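Local structure of type III Pentaketide Synthase (Neurospora crassa, 3EUO) at residues T179-E184 / I196-F201; H59-K64 / H74-S79; L185-A190 / G249-L254. The protein makes pentaketides as a type III polyketide synthase, probably through the acyltransferase chemistry of the chalcone and stilbene synthase family. All blocks are in the same frame, centred on the assembly; numbering follows the deposited sequence.

Overall arrangement
Following the chain from its N terminus, contact 2 comes first: it closes a short loop in which 59-64 packs on 74-79 of helix 70-96. Contact 1 opens only later, joining the start of helix 181-191 to the helical turn at 196-201, with eleven residues between. Contact 3 crosses it in sequence: it leaves the same helix within contact 1's loop and closes far downstream, at strand 249-254. Helix 181-191 is thus shared, and contacts 1 and 3 touch directly, their centres about 8 Å apart. Contact 2 meets contact 1 through Arg-182 and Thr-179 but does not reach contact 3. Together they tie parts of the N-terminal family region to the hairpin of the C-terminal one.

Contact 1 (T179-E184 / I196-F201); sequences TMVRSE and IGIALF
Ile-198 holds CG1 between its backbone N and carbonyl carbon (chi1 58°), which turns CG2 toward Val-181 and Glu-184; in Glu-184, CG lies opposite the carbonyl carbon and the chain bends at chi2 (-65°). The methyl of Ile-198 therefore comes up beside the root of the glutamate: CG2 of Ile-198 lies 3.3 Å from CB of Glu-184, tight for two carbons, and 3.8 Å from its CG, the two side chains sliding past each other in opposite directions. Val-181 meets the same methyl crosswise, its CG2 being 4.0 Å from CG2 of Ile-198. One branch methyl thus touches two residues that stand about one turn apart at the start of helix 181-191.

Beyond this apolar meeting, the bend in Glu-184 carries its carboxylate to the backbone of the helical turn, where two waters complete the link. Water 1 donates to OE1 of Glu-184 at 2.8 Å and accepts from N of Ile-198 at 3.0 Å. Water 2 donates to the same OE1 at 2.9 Å and takes the N-H of Gly-197. OE1 also forms a salt bridge with Arg-195 NE, while OE2 has a weak hydrogen bond from Val-252 N. Three donors thus meet OE1 of this buried carboxylate, which would be expected to favour its charged form.

The contact lies in the connection between the neighbouring antiparallel strands 168-175 and 204-211 of the large mixed sheet. Helix 20-29 packs on it through Ile-22, which touches both Val-181 and Ile-198, and through Leu-25 on Val-181; farther along helix 181-191, Leu-185 and Ile-188 continue the packing on Ile-198.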
ATOM      1  N   THR A 179      17.383 -11.792  -4.092  1.00 13.78           N
ATOM      2  CA  THR A 179      18.057 -11.839  -2.797  1.00 13.62           C
ATOM      3  C   THR A 179      17.396 -12.836  -1.842  1.00 13.29           C
ATOM      4  O   THR A 179      17.942 -13.141  -0.782  1.00 13.62           O
ATOM      5  CB  THR A 179      18.100 -10.446  -2.144  1.00 13.59           C
ATOM      6  OG1 THR A 179      16.780  -9.873  -2.144  1.00 13.64           O
ATOM      7  CG2 THR A 179      19.050  -9.523  -2.918  1.00 13.81           C
ATOM      8  N   MET A 180      16.221 -13.331  -2.220  1.00 12.75           N
ATOM      9  CA  MET A 180      15.484 -14.288  -1.400  1.00 11.90           C
ATOM     10  C   MET A 180      15.790 -15.732  -1.797  1.00 12.44           C
ATOM     11  O   MET A 180      15.164 -16.671  -1.293  1.00 12.51           O
ATOM     12  CB  MET A 180      13.973 -13.972  -1.414  1.00 12.05           C
ATOM     13  CG  MET A 180      13.612 -12.736  -0.540  1.00 12.09           C
ATOM     14  SD  MET A 180      11.885 -12.198  -0.641  1.00  8.97           S
ATOM     15  CE  MET A 180      12.132 -10.436  -0.770  1.00 12.04           C
ATOM     16  N   VAL A 181      16.801 -15.900  -2.652  1.00 12.32           N
ATOM     17  CA  VAL A 181      17.225 -17.220  -3.115  1.00 12.65           C
ATOM     18  C   VAL A 181      17.563 -18.161  -1.946  1.00 12.55           C
ATOM     19  O   VAL A 181      17.123 -19.313  -1.946  1.00 12.56           O
ATOM     20  CB  VAL A 181      18.375 -17.136  -4.172  1.00 12.67           C
ATOM     21  CG1 VAL A 181      19.621 -16.483  -3.591  1.00 12.93           C
ATOM     22  CG2 VAL A 181      18.707 -18.526  -4.761  1.00 13.32           C
ATOM     23  N   ARG A 182      18.297 -17.669  -0.943  1.00 12.67           N
ATOM     24  CA  ARG A 182      18.711 -18.520   0.185  1.00 13.03           C
ATOM     25  C   ARG A 182      17.524 -18.987   1.028  1.00 12.95           C
ATOM     26  O   ARG A 182      17.512 -20.129   1.511  1.00 12.60           O
ATOM     27  CB  ARG A 182      19.765 -17.820   1.064  1.00 13.31           C
ATOM     28  CG  ARG A 182      21.164 -17.722   0.430  1.00 13.99           C
ATOM     29  CD  ARG A 182      21.893 -19.076   0.451  1.00 14.47           C
ATOM     30  NE  ARG A 182      22.010 -19.610   1.811  1.00 16.49           N
ATOM     31  CZ  ARG A 182      22.957 -19.257   2.685  1.00 17.44           C
ATOM     32  NH1 ARG A 182      23.885 -18.366   2.352  1.00 17.85           N
ATOM     33  NH2 ARG A 182      22.965 -19.787   3.905  1.00 17.68           N
ATOM     34  N   SER A 183      16.535 -18.106   1.190  1.00 12.24           N
ATOM     35  CA  SER A 183      15.301 -18.431   1.904  1.00 12.20           C
ATOM     36  C   SER A 183      14.546 -19.537   1.173  1.00 11.63           C
ATOM     37  O   SER A 183      14.069 -20.496   1.781  1.00 10.97           O
ATOM     38  CB  SER A 183      14.410 -17.192   2.013  1.00 12.29           C
ATOM     39  OG  SER A 183      13.081 -17.559   2.344  1.00 13.80           O
ATOM     40  N   GLU A 184      14.438 -19.395  -0.141  1.00 11.33           N
ATOM     41  CA  GLU A 184      13.749 -20.400  -0.948  1.00 11.67           C
ATOM     42  C   GLU A 184      14.482 -21.739  -0.905  1.00 11.14           C
ATOM     43  O   GLU A 184      13.852 -22.787  -0.720  1.00 10.19           O
ATOM     44  CB  GLU A 184      13.541 -19.903  -2.383  1.00 11.81           C
ATOM     45  CG  GLU A 184      12.413 -18.846  -2.498  1.00 12.88           C
ATOM     46  CD  GLU A 184      11.034 -19.421  -2.152  1.00 15.67           C
ATOM     47  OE1 GLU A 184      10.703 -20.516  -2.663  1.00 15.72           O
ATOM     48  OE2 GLU A 184      10.285 -18.785  -1.374  1.00 16.50           O
ATOM     49  N   ILE A 196       9.312 -23.483  -7.036  1.00 14.44           N
ATOM     50  CA  ILE A 196       9.923 -23.084  -8.311  1.00 14.28           C
ATOM     51  C   ILE A 196      10.227 -21.589  -8.458  1.00 14.07           C
ATOM     52  O   ILE A 196      10.741 -21.166  -9.495  1.00 14.16           O
ATOM     53  CB  ILE A 196       9.092 -23.577  -9.525  1.00 14.41           C
ATOM     54  CG1 ILE A 196       7.799 -22.757  -9.677  1.00 14.49           C
ATOM     55  CG2 ILE A 196       8.791 -25.079  -9.400  1.00 15.24           C
ATOM     56  CD1 ILE A 196       7.165 -22.875 -11.060  1.00 17.18           C
ATOM     57  N   GLY A 197       9.924 -20.800  -7.427  1.00 14.25           N
ATOM     58  CA  GLY A 197      10.152 -19.353  -7.449  1.00 14.52           C
ATOM     59  C   GLY A 197      11.554 -18.948  -7.878  1.00 14.77           C
ATOM     60  O   GLY A 197      11.719 -18.021  -8.674  1.00 15.36           O
ATOM     61  N   ILE A 198      12.566 -19.654  -7.379  1.00 14.70           N
ATOM     62  CA  ILE A 198      13.959 -19.315  -7.707  1.00 14.43           C
ATOM     63  C   ILE A 198      14.339 -19.578  -9.167  1.00 14.46           C
ATOM     64  O   ILE A 198      15.366 -19.088  -9.634  1.00 15.18           O
ATOM     65  CB  ILE A 198      14.992 -19.981  -6.750  1.00 14.81           C
ATOM     66  CG1 ILE A 198      14.858 -21.510  -6.757  1.00 14.38           C
ATOM     67  CG2 ILE A 198      14.851 -19.384  -5.365  1.00 13.89           C
ATOM     68  CD1 ILE A 198      16.050 -22.247  -6.107  1.00 14.94           C
ATOM     69  N   ALA A 199      13.507 -20.334  -9.878  1.00 14.33           N
ATOM     70  CA  ALA A 199      13.678 -20.554 -11.321  1.00 13.69           C
ATOM     71  C   ALA A 199      13.103 -19.402 -12.155  1.00 13.86           C
ATOM     72  O   ALA A 199      13.407 -19.263 -13.350  1.00 13.55           O
ATOM     73  CB  ALA A 199      13.007 -21.862 -11.728  1.00 14.15           C
ATOM     74  N   LEU A 200      12.262 -18.584 -11.527  1.00 13.59           N
ATOM     75  CA  LEU A 200      11.443 -17.637 -12.275  1.00 13.49           C
ATOM     76  C   LEU A 200      11.769 -16.177 -12.012  1.00 13.21           C
ATOM     77  O   LEU A 200      11.866 -15.381 -12.947  1.00 13.54           O
ATOM     78  CB  LEU A 200       9.963 -17.873 -11.980  1.00 13.75           C
ATOM     79  CG  LEU A 200       9.321 -19.214 -12.333  1.00 14.33           C
ATOM     80  CD1 LEU A 200       7.874 -19.163 -11.878  1.00 15.39           C
ATOM     81  CD2 LEU A 200       9.415 -19.455 -13.836  1.00 16.06           C
ATOM     82  N   PHE A 201      11.919 -15.820 -10.742  1.00 13.06           N
ATOM     83  CA  PHE A 201      11.870 -14.402 -10.372  1.00 12.84           C
ATOM     84  C   PHE A 201      13.176 -13.629 -10.506  1.00 12.53           C
ATOM     85  O   PHE A 201      14.261 -14.145 -10.233  1.00 12.00           O
ATOM     86  CB  PHE A 201      11.256 -14.228  -8.980  1.00 12.61           C
ATOM     87  CG  PHE A 201       9.776 -14.447  -8.957  1.00 13.39           C
ATOM     88  CD1 PHE A 201       8.909 -13.448  -9.398  1.00 14.44           C
ATOM     89  CD2 PHE A 201       9.246 -15.656  -8.510  1.00 14.46           C
ATOM     90  CE1 PHE A 201       7.523 -13.646  -9.382  1.00 15.65           C
ATOM     91  CE2 PHE A 201       7.859 -15.869  -8.492  1.00 16.03           C
ATOM     92  CZ  PHE A 201       7.001 -14.863  -8.929  1.00 14.41           C
TER
HETATM   93  O   HOH W   1      11.948 -21.360  -5.008  1.00 13.53           O
HETATM   94  O   HOH W   2       8.657 -20.765  -4.762  1.00 15.33           O

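Contact 2 (H59-K64 / H74-S79); sequences HPLVNK and HEVFMS
Apolar packing carries the contact, and Leu-61 and Val-76 do most of it, reaching toward each other tip to tip. Both leucine methyls abut one valine branch: CD2 of Leu-61 is 3.8 Å from CG2 of Val-76, and CD1 of Leu-61 is 3.9 Å from that same CG2. With CG of Leu-61 opposite its backbone N (chi1 -169°), the forked end extends out from the loop to the helix. His-59 joins at the margin, where CE1 of its ring approaches Val-76 CG2 obliquely at 4.3 Å.

Hydrogen bonding shapes the loop rather than bridging to the helix. ND1 of His-59 accepts from N of Leu-61 over 3.1 Å at a fairly straight 160°, the donor tilted 17° from the ring plane. Pro-60 packs on one face of this imidazole, its CD 3.3 Å above the plane and offset toward the rim, so the bond and the proline together hold the ring beside the leucine. The carbonyls of Val-62 and Lys-64 both accept from NH1 of Arg-182, fastening the loop to helix 181-191.

One charged pair adds to the closure: Lys-64 NZ forms a salt bridge with Glu-72 OE1, one helical turn before Val-76.

Such a loop folded back on the helix it leads into belongs here to the N-terminal half of the thiolase-like fold, where helix 70-96 runs on to strand 105-109 of the large mixed sheet.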
ATOM      1  N   HIS A  59      27.509 -12.453  -4.245  1.00 19.24           N
ATOM      2  CA  HIS A  59      27.052 -11.331  -3.433  1.00 18.94           C
ATOM      3  C   HIS A  59      27.080 -11.706  -1.950  1.00 18.84           C
ATOM      4  O   HIS A  59      26.638 -12.797  -1.584  1.00 18.94           O
ATOM      5  CB  HIS A  59      25.643 -10.890  -3.840  1.00 18.99           C
ATOM      6  CG  HIS A  59      25.286  -9.522  -3.350  1.00 18.66           C
ATOM      7  ND1 HIS A  59      24.889  -9.276  -2.053  1.00 19.79           N
ATOM      8  CD2 HIS A  59      25.300  -8.321  -3.973  1.00 17.91           C
ATOM      9  CE1 HIS A  59      24.658  -7.984  -1.901  1.00 18.99           C
ATOM     10  NE2 HIS A  59      24.903  -7.381  -3.052  1.00 18.45           N
ATOM     11  N   PRO A  60      27.613 -10.816  -1.089  1.00 18.76           N
ATOM     12  CA  PRO A  60      27.718 -11.147   0.339  1.00 18.67           C
ATOM     13  C   PRO A  60      26.389 -11.487   1.008  1.00 18.20           C
ATOM     14  O   PRO A  60      26.359 -12.334   1.902  1.00 18.26           O
ATOM     15  CB  PRO A  60      28.304  -9.875   0.960  1.00 18.62           C
ATOM     16  CG  PRO A  60      28.974  -9.177  -0.156  1.00 19.56           C
ATOM     17  CD  PRO A  60      28.174  -9.484  -1.385  1.00 19.13           C
ATOM     18  N   LEU A  61      25.304 -10.839   0.584  1.00 17.99           N
ATOM     19  CA  LEU A  61      24.006 -11.003   1.247  1.00 17.34           C
ATOM     20  C   LEU A  61      23.509 -12.445   1.219  1.00 17.24           C
ATOM     21  O   LEU A  61      22.881 -12.909   2.178  1.00 16.91           O
ATOM     22  CB  LEU A  61      22.951 -10.076   0.628  1.00 17.48           C
ATOM     23  CG  LEU A  61      21.611  -9.941   1.368  1.00 17.06           C
ATOM     24  CD1 LEU A  61      21.720  -9.052   2.605  1.00 18.68           C
ATOM     25  CD2 LEU A  61      20.556  -9.390   0.432  1.00 17.83           C
ATOM     26  N   VAL A  62      23.781 -13.135   0.111  1.00 17.00           N
ATOM     27  CA  VAL A  62      23.300 -14.503  -0.093  1.00 17.28           C
ATOM     28  C   VAL A  62      24.368 -15.541   0.274  1.00 17.85           C
ATOM     29  O   VAL A  62      24.199 -16.742   0.044  1.00 17.76           O
ATOM     30  CB  VAL A  62      22.738 -14.729  -1.520  1.00 17.30           C
ATOM     31  CG1 VAL A  62      21.557 -13.781  -1.786  1.00 17.11           C
ATOM     32  CG2 VAL A  62      23.819 -14.559  -2.600  1.00 17.20           C
ATOM     33  N   ASN A  63      25.455 -15.059   0.871  1.00 18.31           N
ATOM     34  CA  ASN A  63      26.564 -15.915   1.272  1.00 19.17           C
ATOM     35  C   ASN A  63      26.889 -15.840   2.770  1.00 19.49           C
ATOM     36  O   ASN A  63      28.030 -16.043   3.191  1.00 19.77           O
ATOM     37  CB  ASN A  63      27.797 -15.632   0.407  1.00 19.51           C
ATOM     38  CG  ASN A  63      27.633 -16.136  -1.023  1.00 20.28           C
ATOM     39  OD1 ASN A  63      27.421 -15.353  -1.950  1.00 22.43           O
ATOM     40  ND2 ASN A  63      27.714 -17.449  -1.203  1.00 20.11           N
ATOM     41  N   LYS A  64      25.878 -15.562   3.580  1.00 19.78           N
ATOM     42  CA  LYS A  64      26.044 -15.603   5.029  1.00 20.26           C
ATOM     43  C   LYS A  64      25.754 -17.015   5.553  1.00 20.18           C
ATOM     44  O   LYS A  64      25.248 -17.854   4.803  1.00 20.15           O
ATOM     45  CB  LYS A  64      25.159 -14.542   5.689  1.00 20.89           C
ATOM     46  CG  LYS A  64      25.470 -13.142   5.162  1.00 23.09           C
ATOM     47  CD  LYS A  64      25.056 -12.034   6.112  1.00 28.57           C
ATOM     48  CE  LYS A  64      23.625 -11.609   5.879  1.00 29.23           C
ATOM     49  NZ  LYS A  64      22.684 -12.553   6.542  1.00 32.63           N
ATOM     50  N   HIS A  74      15.958  -5.735   3.560  1.00 13.92           N
ATOM     51  CA  HIS A  74      15.534  -4.350   3.402  1.00 14.03           C
ATOM     52  C   HIS A  74      16.715  -3.431   3.104  1.00 14.05           C
ATOM     53  O   HIS A  74      16.623  -2.547   2.255  1.00 13.89           O
ATOM     54  CB  HIS A  74      14.770  -3.831   4.616  1.00 14.12           C
ATOM     55  CG  HIS A  74      14.466  -2.371   4.519  1.00 13.91           C
ATOM     56  ND1 HIS A  74      15.168  -1.418   5.222  1.00 16.72           N
ATOM     57  CD2 HIS A  74      13.589  -1.694   3.741  1.00 13.04           C
ATOM     58  CE1 HIS A  74      14.710  -0.219   4.911  1.00 14.51           C
ATOM     59  NE2 HIS A  74      13.755  -0.359   4.009  1.00 16.23           N
ATOM     60  N   GLU A  75      17.827  -3.657   3.797  1.00 14.14           N
ATOM     61  CA  GLU A  75      19.021  -2.844   3.598  1.00 14.51           C
ATOM     62  C   GLU A  75      19.474  -2.852   2.141  1.00 14.22           C
ATOM     63  O   GLU A  75      19.814  -1.803   1.595  1.00 14.39           O
ATOM     64  CB  GLU A  75      20.138  -3.305   4.531  1.00 14.92           C
ATOM     65  CG  GLU A  75      19.857  -2.936   5.986  1.00 17.14           C
ATOM     66  CD  GLU A  75      20.723  -3.679   6.987  1.00 21.07           C
ATOM     67  OE1 GLU A  75      21.512  -4.568   6.591  1.00 21.88           O
ATOM     68  OE2 GLU A  75      20.608  -3.364   8.191  1.00 23.41           O
ATOM     69  N   VAL A  76      19.434  -4.022   1.508  1.00 13.75           N
ATOM     70  CA  VAL A  76      19.846  -4.162   0.107  1.00 14.00           C
ATOM     71  C   VAL A  76      18.770  -3.660  -0.873  1.00 14.20           C
ATOM     72  O   VAL A  76      19.097  -3.108  -1.940  1.00 13.97           O
ATOM     73  CB  VAL A  76      20.339  -5.605  -0.197  1.00 14.14           C
ATOM     74  CG1 VAL A  76      20.434  -5.882  -1.702  1.00 14.79           C
ATOM     75  CG2 VAL A  76      21.712  -5.821   0.451  1.00 14.23           C
ATOM     76  N   PHE A  77      17.498  -3.821  -0.501  1.00 14.03           N
ATOM     77  CA  PHE A  77      16.405  -3.204  -1.268  1.00 13.77           C
ATOM     78  C   PHE A  77      16.650  -1.699  -1.379  1.00 14.30           C
ATOM     79  O   PHE A  77      16.519  -1.110  -2.455  1.00 14.35           O
ATOM     80  CB  PHE A  77      15.048  -3.484  -0.616  1.00 13.51           C
ATOM     81  CG  PHE A  77      13.864  -3.095  -1.475  1.00 12.23           C
ATOM     82  CD1 PHE A  77      13.291  -4.022  -2.340  1.00 11.71           C
ATOM     83  CD2 PHE A  77      13.330  -1.803  -1.420  1.00 11.57           C
ATOM     84  CE1 PHE A  77      12.196  -3.673  -3.130  1.00 11.50           C
ATOM     85  CE2 PHE A  77      12.229  -1.442  -2.213  1.00 11.50           C
ATOM     86  CZ  PHE A  77      11.663  -2.389  -3.062  1.00 10.39           C
ATOM     87  N   MET A  78      17.021  -1.081  -0.264  1.00 14.26           N
ATOM     88  CA  MET A  78      17.302   0.354  -0.261  1.00 14.43           C
ATOM     89  C   MET A  78      18.593   0.720  -1.004  1.00 14.67           C
ATOM     90  O   MET A  78      18.601   1.683  -1.781  1.00 15.09           O
ATOM     91  CB  MET A  78      17.303   0.899   1.166  1.00 14.20           C
ATOM     92  CG  MET A  78      15.963   0.709   1.876  1.00 14.28           C
ATOM     93  SD  MET A  78      14.542   1.525   1.075  1.00 12.19           S
ATOM     94  CE  MET A  78      15.083   3.201   1.159  1.00 16.02           C
ATOM     95  N   SER A  79      19.663  -0.051  -0.800  1.00 14.84           N
ATOM     96  CA  SER A  79      20.960   0.276  -1.422  1.00 15.08           C
ATOM     97  C   SER A  79      21.024  -0.032  -2.911  1.00 15.23           C
ATOM     98  O   SER A  79      21.635   0.728  -3.672  1.00 15.30           O
ATOM     99  CB  SER A  79      22.136  -0.400  -0.705  1.00 15.06           C
ATOM    100  OG  SER A  79      22.096  -1.815  -0.818  1.00 15.59           O
TER

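Contact 3 (L185-A190 / G249-L254); sequences LESIDA and GWKVVL
Lys-251 reaches from a beta hairpin, strands 241-246 and 249-254, to Ser-187 on helix 181-191, and a single side-chain hydrogen bond makes the crossing: NZ of Lys-251 donates to OG of Ser-187 at 2.8 Å. The lysine chain bends at chi2 (-79°) and then runs extended, laying its last carbons beside the hydroxyl; CE of Lys-251 is 3.4 Å from Ser-187 OG.

Around this bond the ammonium group has two further acceptors. Ser-183 OG, one helical turn earlier, takes a second hydrogen bond from NZ, and water 3 accepts a third at 2.9 Å. That water links on weakly to Glu-186 OE1, which itself stays 5.3 Å from Lys-251 NZ, so the opposite charges probably feel each other without direct contact. A methionine in place of Lys-251 would probably leave both serine hydroxyls without their shared donor, and the water beside Glu-186 without the ammonium it accepts from.

Farther out, the partner strand positions the lysine: Lys-251 and Asp-244 are joined by backbone hydrogen bonds, as are Val-253 and Gly-242. The adjoining Trp-250 extends the hairpin to the dimer partner, its ring NE1 hydrogen-bonded to OG of Ser-114 of the second subunit.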
ATOM      1  N   LEU A 185      15.807 -21.693  -1.050  1.00 11.45           N
ATOM      2  CA  LEU A 185      16.622 -22.904  -1.022  1.00 11.95           C
ATOM      3  C   LEU A 185      16.469 -23.639   0.308  1.00 12.24           C
ATOM      4  O   LEU A 185      16.409 -24.868   0.345  1.00 12.64           O
ATOM      5  CB  LEU A 185      18.097 -22.578  -1.283  1.00 12.09           C
ATOM      6  CG  LEU A 185      18.503 -22.209  -2.717  1.00 11.78           C
ATOM      7  CD1 LEU A 185      19.943 -21.742  -2.740  1.00 11.76           C
ATOM      8  CD2 LEU A 185      18.317 -23.404  -3.660  1.00 12.49           C
ATOM      9  N   GLU A 186      16.409 -22.872   1.389  1.00 12.65           N
ATOM     10  CA  GLU A 186      16.254 -23.446   2.722  1.00 13.84           C
ATOM     11  C   GLU A 186      14.925 -24.182   2.851  1.00 13.43           C
ATOM     12  O   GLU A 186      14.866 -25.284   3.398  1.00 14.45           O
ATOM     13  CB  GLU A 186      16.366 -22.368   3.798  1.00 14.33           C
ATOM     14  CG  GLU A 186      16.112 -22.930   5.185  1.00 18.14           C
ATOM     15  CD  GLU A 186      16.577 -22.032   6.299  1.00 24.12           C
ATOM     16  OE1 GLU A 186      15.748 -21.737   7.186  1.00 27.98           O
ATOM     17  OE2 GLU A 186      17.762 -21.632   6.305  1.00 27.39           O
ATOM     18  N   SER A 187      13.852 -23.568   2.363  1.00 13.30           N
ATOM     19  CA  SER A 187      12.541 -24.217   2.386  1.00 12.93           C
ATOM     20  C   SER A 187      12.495 -25.466   1.505  1.00 13.14           C
ATOM     21  O   SER A 187      11.919 -26.479   1.898  1.00 12.74           O
ATOM     22  CB  SER A 187      11.439 -23.240   1.981  1.00 13.11           C
ATOM     23  OG  SER A 187      11.256 -22.260   2.983  1.00 13.45           O
ATOM     24  N   ILE A 188      13.101 -25.397   0.317  1.00 12.95           N
ATOM     25  CA  ILE A 188      13.155 -26.570  -0.569  1.00 13.46           C
ATOM     26  C   ILE A 188      13.810 -27.744   0.156  1.00 13.68           C
ATOM     27  O   ILE A 188      13.257 -28.855   0.215  1.00 13.46           O
ATOM     28  CB  ILE A 188      13.906 -26.282  -1.899  1.00 13.04           C
ATOM     29  CG1 ILE A 188      13.164 -25.223  -2.711  1.00 13.20           C
ATOM     30  CG2 ILE A 188      14.060 -27.577  -2.739  1.00 13.29           C
ATOM     31  CD1 ILE A 188      14.031 -24.512  -3.732  1.00 11.11           C
ATOM     32  N   ASP A 189      14.983 -27.487   0.721  1.00 14.03           N
ATOM     33  CA  ASP A 189      15.731 -28.507   1.437  1.00 14.99           C
ATOM     34  C   ASP A 189      14.946 -29.034   2.648  1.00 15.46           C
ATOM     35  O   ASP A 189      14.711 -30.237   2.763  1.00 15.18           O
ATOM     36  CB  ASP A 189      17.081 -27.935   1.876  1.00 15.17           C
ATOM     37  CG  ASP A 189      17.895 -28.918   2.690  1.00 15.34           C
ATOM     38  OD1 ASP A 189      18.496 -29.826   2.082  1.00 15.86           O
ATOM     39  OD2 ASP A 189      17.928 -28.775   3.939  1.00 17.41           O
ATOM     40  N   ALA A 190      14.515 -28.128   3.524  1.00 16.22           N
ATOM     41  CA  ALA A 190      13.902 -28.515   4.807  1.00 16.86           C
ATOM     42  C   ALA A 190      12.514 -29.146   4.676  1.00 17.35           C
ATOM     43  O   ALA A 190      12.187 -30.096   5.395  1.00 17.91           O
ATOM     44  CB  ALA A 190      13.849 -27.312   5.751  1.00 17.25           C
ATOM     45  N   GLY A 249      12.170 -12.926   5.054  1.00 14.41           N
ATOM     46  CA  GLY A 249      11.629 -12.164   3.925  1.00 14.19           C
ATOM     47  C   GLY A 249      10.180 -12.523   3.658  1.00 13.75           C
ATOM     48  O   GLY A 249       9.329 -12.370   4.536  1.00 13.86           O
ATOM     49  N   TRP A 250       9.905 -12.987   2.438  1.00 13.43           N
ATOM     50  CA  TRP A 250       8.587 -13.487   2.068  1.00 13.14           C
ATOM     51  C   TRP A 250       8.717 -14.833   1.370  1.00 13.02           C
ATOM     52  O   TRP A 250       9.577 -15.010   0.496  1.00 13.07           O
ATOM     53  CB  TRP A 250       7.840 -12.494   1.162  1.00 12.95           C
ATOM     54  CG  TRP A 250       7.463 -11.214   1.843  1.00 12.07           C
ATOM     55  CD1 TRP A 250       6.232 -10.880   2.345  1.00 11.97           C
ATOM     56  CD2 TRP A 250       8.321 -10.090   2.103  1.00 12.12           C
ATOM     57  NE1 TRP A 250       6.274  -9.621   2.897  1.00 12.55           N
ATOM     58  CE2 TRP A 250       7.542  -9.117   2.765  1.00 12.58           C
ATOM     59  CE3 TRP A 250       9.669  -9.810   1.832  1.00 12.73           C
ATOM     60  CZ2 TRP A 250       8.069  -7.878   3.171  1.00 13.19           C
ATOM     61  CZ3 TRP A 250      10.199  -8.585   2.247  1.00 12.77           C
ATOM     62  CH2 TRP A 250       9.393  -7.634   2.906  1.00 12.55           C
ATOM     63  N   LYS A 251       7.864 -15.778   1.771  1.00 13.09           N
ATOM     64  CA  LYS A 251       7.836 -17.114   1.177  1.00 13.12           C
ATOM     65  C   LYS A 251       6.763 -17.212   0.104  1.00 13.47           C
ATOM     66  O   LYS A 251       5.592 -16.897   0.350  1.00 12.98           O
ATOM     67  CB  LYS A 251       7.575 -18.178   2.246  1.00 13.22           C
ATOM     68  CG  LYS A 251       8.592 -18.214   3.388  1.00 12.70           C
ATOM     69  CD  LYS A 251       9.875 -18.940   2.996  1.00 14.61           C
ATOM     70  CE  LYS A 251      10.740 -19.168   4.215  1.00 15.05           C
ATOM     71  NZ  LYS A 251      12.095 -19.691   3.857  1.00 15.13           N
ATOM     72  N   VAL A 252       7.166 -17.656  -1.083  1.00 13.85           N
ATOM     73  CA  VAL A 252       6.247 -17.831  -2.208  1.00 14.86           C
ATOM     74  C   VAL A 252       5.205 -18.913  -1.910  1.00 15.31           C
ATOM     75  O   VAL A 252       5.542 -19.970  -1.388  1.00 15.28           O
ATOM     76  CB  VAL A 252       7.016 -18.212  -3.490  1.00 15.32           C
ATOM     77  CG1 VAL A 252       6.054 -18.566  -4.613  1.00 15.12           C
ATOM     78  CG2 VAL A 252       7.931 -17.072  -3.924  1.00 15.50           C
ATOM     79  N   VAL A 253       3.940 -18.623  -2.214  1.00 15.37           N
ATOM     80  CA  VAL A 253       2.887 -19.640  -2.242  1.00 16.27           C
ATOM     81  C   VAL A 253       2.487 -19.784  -3.710  1.00 16.98           C
ATOM     82  O   VAL A 253       2.199 -18.793  -4.382  1.00 16.45           O
ATOM     83  CB  VAL A 253       1.654 -19.252  -1.369  1.00 16.36           C
ATOM     84  CG1 VAL A 253       0.529 -20.286  -1.512  1.00 16.06           C
ATOM     85  CG2 VAL A 253       2.056 -19.117   0.100  1.00 16.62           C
ATOM     86  N   LEU A 254       2.507 -21.017  -4.210  1.00 17.75           N
ATOM     87  CA  LEU A 254       2.218 -21.280  -5.614  1.00 18.99           C
ATOM     88  C   LEU A 254       1.705 -22.708  -5.791  1.00 19.37           C
ATOM     89  O   LEU A 254       2.423 -23.682  -5.537  1.00 19.71           O
ATOM     90  CB  LEU A 254       3.462 -21.016  -6.474  1.00 18.90           C
ATOM     91  CG  LEU A 254       3.435 -21.217  -7.993  1.00 20.34           C
ATOM     92  CD1 LEU A 254       2.307 -20.431  -8.675  1.00 20.56           C
ATOM     93  CD2 LEU A 254       4.779 -20.822  -8.572  1.00 20.10           C
TER
HETATM   94  O   HOH W   3      12.558 -20.994   6.433  1.00 23.01           O